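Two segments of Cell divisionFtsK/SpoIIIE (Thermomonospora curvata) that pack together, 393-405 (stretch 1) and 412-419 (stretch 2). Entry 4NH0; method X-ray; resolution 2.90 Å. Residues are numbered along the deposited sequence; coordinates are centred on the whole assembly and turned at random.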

# COMPACT_ATOMS: atom_id res chain seq x y z
N HIS A 393 28.24 27.38 -10.91
CA HIS A 393 29.17 26.40 -10.36
C HIS A 393 30.46 26.29 -11.17
O HIS A 393 31.55 26.39 -10.60
N SER A 394 30.34 26.10 -12.48
CA SER A 394 31.48 25.82 -13.36
C SER A 394 32.61 26.81 -13.12
O SER A 394 33.73 26.44 -12.76
N GLY A 395 32.31 28.07 -13.38
CA GLY A 395 33.06 29.20 -12.88
C GLY A 395 31.92 30.05 -12.40
O GLY A 395 30.85 29.51 -12.13
N ASN A 396 32.09 31.36 -12.30
CA ASN A 396 30.93 32.19 -12.06
C ASN A 396 30.61 33.00 -13.31
O ASN A 396 30.60 34.23 -13.29
N TYR A 397 30.34 32.28 -14.40
CA TYR A 397 30.05 32.90 -15.69
C TYR A 397 28.70 33.61 -15.67
O TYR A 397 27.97 33.54 -14.68
N ALA A 398 28.38 34.29 -16.76
CA ALA A 398 27.13 35.03 -16.86
C ALA A 398 26.27 34.50 -18.00
O ALA A 398 25.04 34.57 -17.94
N SER A 399 26.91 33.98 -19.04
CA SER A 399 26.19 33.46 -20.19
C SER A 399 26.84 32.20 -20.75
O SER A 399 27.98 31.89 -20.43
N LEU A 400 26.10 31.49 -21.60
CA LEU A 400 26.61 30.28 -22.23
C LEU A 400 27.79 30.61 -23.14
O LEU A 400 28.73 29.84 -23.24
N ARG A 401 27.72 31.77 -23.80
CA ARG A 401 28.77 32.18 -24.71
C ARG A 401 30.10 32.37 -23.97
O ARG A 401 31.14 31.93 -24.45
N ASP A 402 30.04 33.01 -22.81
CA ASP A 402 31.22 33.16 -21.97
C ASP A 402 31.73 31.80 -21.54
O ASP A 402 32.92 31.52 -21.62
N TYR A 403 30.81 30.96 -21.08
CA TYR A 403 31.14 29.59 -20.70
C TYR A 403 31.73 28.82 -21.86
O TYR A 403 32.74 28.14 -21.71
N GLU A 404 31.10 28.93 -23.03
CA GLU A 404 31.44 28.05 -24.15
C GLU A 404 32.85 28.22 -24.69
O GLU A 404 33.54 27.23 -24.93
N LYS A 405 33.28 29.46 -24.89
CA LYS A 405 34.58 29.65 -25.53
C LYS A 405 35.67 29.72 -24.49
O LYS A 405 36.82 29.46 -24.82
N PRO A 412 39.33 23.13 -19.47
CA PRO A 412 38.68 21.82 -19.36
C PRO A 412 37.25 21.92 -18.82
O PRO A 412 37.05 22.07 -17.62
N LEU A 413 36.27 21.84 -19.71
CA LEU A 413 34.87 21.91 -19.31
C LEU A 413 34.02 20.98 -20.17
O LEU A 413 34.35 20.71 -21.32
N PRO A 414 32.91 20.47 -19.60
CA PRO A 414 32.01 19.66 -20.41
C PRO A 414 31.32 20.52 -21.46
O PRO A 414 31.04 21.69 -21.19
N PRO A 415 31.07 19.97 -22.65
CA PRO A 415 30.33 20.72 -23.66
C PRO A 415 28.91 21.02 -23.19
O PRO A 415 28.22 20.10 -22.74
N MET A 416 28.49 22.27 -23.27
CA MET A 416 27.11 22.62 -22.99
C MET A 416 26.49 23.24 -24.24
O MET A 416 26.72 24.41 -24.54
N PRO A 417 25.69 22.45 -24.96
CA PRO A 417 25.08 22.84 -26.23
C PRO A 417 23.96 23.85 -26.05
O PRO A 417 23.30 23.85 -25.01
N THR A 418 23.74 24.70 -27.05
CA THR A 418 22.59 25.59 -27.03
C THR A 418 21.33 24.76 -27.21
O THR A 418 21.34 23.74 -27.90
N LEU A 419 20.24 25.18 -26.58
CA LEU A 419 18.99 24.44 -26.65
C LEU A 419 17.98 25.14 -27.55
O LEU A 419 17.63 26.30 -27.31

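Side-chain packing between residues 393-405 and 412-419, followed along the first stretch. Ser 394 (chi1 m) points its CB toward the second stretch and marks one limit of the contact, its CB lying 4.4 Å from Leu 413 CD2; its OG is hydrogen-bonded elsewhere in the structure. Gly 395 and Asn 396 take no part. Tyr 397 (chi1 m) also points toward the partner, and its OH lies 3.6 Å from Leu 413 CD1. Ser 399 (chi1 p) serves its own helix instead: at the N-cap position, its OG accepts a weak bond from Asp 402 N (3.4 Å) and donates a weak one to Asp 402 OD2 (3.2 Å). One residue on, Leu 400 is buried with chi1 t and chi2 at 144°, between wells. Its CD1 lies 3.7 Å from Met 416 CE and 3.6 Å from Met 416 O, and its CD2 lies 3.7 Å from Thr 418 CG2. Arg 401 points away from the contact. Tyr 403 (chi1 t, chi2 91°) loses the largest area to the other stretch, 102 Å². Its ring lies among Leu 413, Pro 414 and Met 416: CE1 is 3.5 Å from Leu 413 CD1, and CE2 is 3.6 Å from Met 416 CB. The hydroxyl supplies the only hydrogen bond across the stretches, Tyr 403 OH donating to Pro 414 O at 2.7 Å near the ring plane, so the buried phenol gains a polar partner. Met 416 (chi1 t, chi2 t, chi3 p) runs alongside, with SD 5.0 Å from the centroid of the Tyr 403 ring in an oblique sulfur-aromatic contact. Glu 404 (chi1 -129°) starts sideways, its CG coming within 4.2 Å of Met 416 O. Leu 413 (m, t) thus packs against both tyrosines, whereas Met 416 fits against Leu 400 and Tyr 403.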

# COMPACT_ATOMS: atom_id res chain seq x y z
CB HIS A 393 28.48 25.03 -10.27
CG HIS A 393 29.37 23.92 -9.80
ND1 HIS A 393 30.34 23.36 -10.60
CD2 HIS A 393 29.42 23.26 -8.62
CE1 HIS A 393 30.96 22.40 -9.92
NE2 HIS A 393 30.41 22.32 -8.72
CB SER A 394 31.02 25.88 -14.82
OG SER A 394 29.88 25.06 -14.99
CB ASN A 396 31.14 33.10 -10.85
CG ASN A 396 29.83 33.49 -10.19
OD1 ASN A 396 28.88 33.89 -10.85
ND2 ASN A 396 29.76 33.34 -8.87
CB TYR A 397 30.06 31.85 -16.80
CG TYR A 397 31.35 31.07 -16.91
CD1 TYR A 397 32.47 31.62 -17.53
CD2 TYR A 397 31.46 29.79 -16.38
CE1 TYR A 397 33.65 30.91 -17.63
CE2 TYR A 397 32.64 29.08 -16.48
CZ TYR A 397 33.73 29.64 -17.10
OH TYR A 397 34.90 28.93 -17.20
CB ALA A 398 27.41 36.51 -17.05
CB SER A 399 26.10 34.53 -21.29
OG SER A 399 27.38 34.81 -21.82
CB LEU A 400 25.50 29.58 -23.03
CG LEU A 400 25.85 28.30 -23.79
CD1 LEU A 400 24.68 27.33 -23.76
CD2 LEU A 400 26.23 28.59 -25.24
CB ARG A 401 28.39 33.48 -25.42
CG ARG A 401 29.46 33.98 -26.37
CD ARG A 401 29.19 35.40 -26.83
NE ARG A 401 30.35 35.96 -27.52
CZ ARG A 401 30.40 37.19 -28.02
NH1 ARG A 401 29.35 38.00 -27.91
NH2 ARG A 401 31.49 37.61 -28.64
CB ASP A 402 30.91 34.01 -20.73
CG ASP A 402 30.59 35.45 -21.08
OD1 ASP A 402 31.04 35.92 -22.15
OD2 ASP A 402 29.89 36.11 -20.29
CB TYR A 403 29.89 28.87 -20.18
CG TYR A 403 30.09 27.39 -19.90
CD1 TYR A 403 30.49 26.94 -18.65
CD2 TYR A 403 29.87 26.44 -20.89
CE1 TYR A 403 30.67 25.59 -18.39
CE2 TYR A 403 30.05 25.09 -20.64
CZ TYR A 403 30.45 24.67 -19.39
OH TYR A 403 30.63 23.33 -19.14
CB GLU A 404 30.45 28.24 -25.30
CG GLU A 404 29.86 26.93 -25.79
CD GLU A 404 30.93 26.00 -26.34
OE1 GLU A 404 31.74 26.45 -27.18
OE2 GLU A 404 30.97 24.82 -25.92
CB LYS A 405 34.61 30.90 -26.41
CG LYS A 405 35.46 32.06 -25.91
CD LYS A 405 36.07 32.73 -27.14
CE LYS A 405 36.93 33.91 -26.81
NZ LYS A 405 36.13 34.85 -25.98
CB PRO A 412 39.58 21.07 -18.38
CG PRO A 412 40.10 22.15 -17.48
CD PRO A 412 40.12 23.44 -18.27
CB LEU A 413 34.35 23.35 -19.42
CG LEU A 413 34.72 24.28 -18.26
CD1 LEU A 413 34.19 25.68 -18.50
CD2 LEU A 413 34.20 23.72 -16.94
CB PRO A 414 31.00 19.12 -19.39
CG PRO A 414 30.99 20.15 -18.31
CD PRO A 414 32.41 20.66 -18.22
CB PRO A 415 30.32 19.79 -24.87
CG PRO A 415 31.47 18.86 -24.65
CD PRO A 415 31.55 18.67 -23.16
CB MET A 416 27.00 23.58 -21.81
CG MET A 416 25.56 23.83 -21.37
SD MET A 416 25.43 24.93 -19.95
CE MET A 416 26.28 26.38 -20.57
CB PRO A 417 24.53 21.52 -26.77
CG PRO A 417 24.22 20.74 -25.54
CD PRO A 417 25.29 21.09 -24.55
CB THR A 418 22.66 26.66 -28.12
OG1 THR A 418 22.80 26.03 -29.40
CG2 THR A 418 23.84 27.59 -27.89
CB LEU A 419 18.40 24.23 -25.26
CG LEU A 419 17.19 23.30 -25.21
CD1 LEU A 419 17.56 21.93 -25.74
CD2 LEU A 419 16.65 23.20 -23.79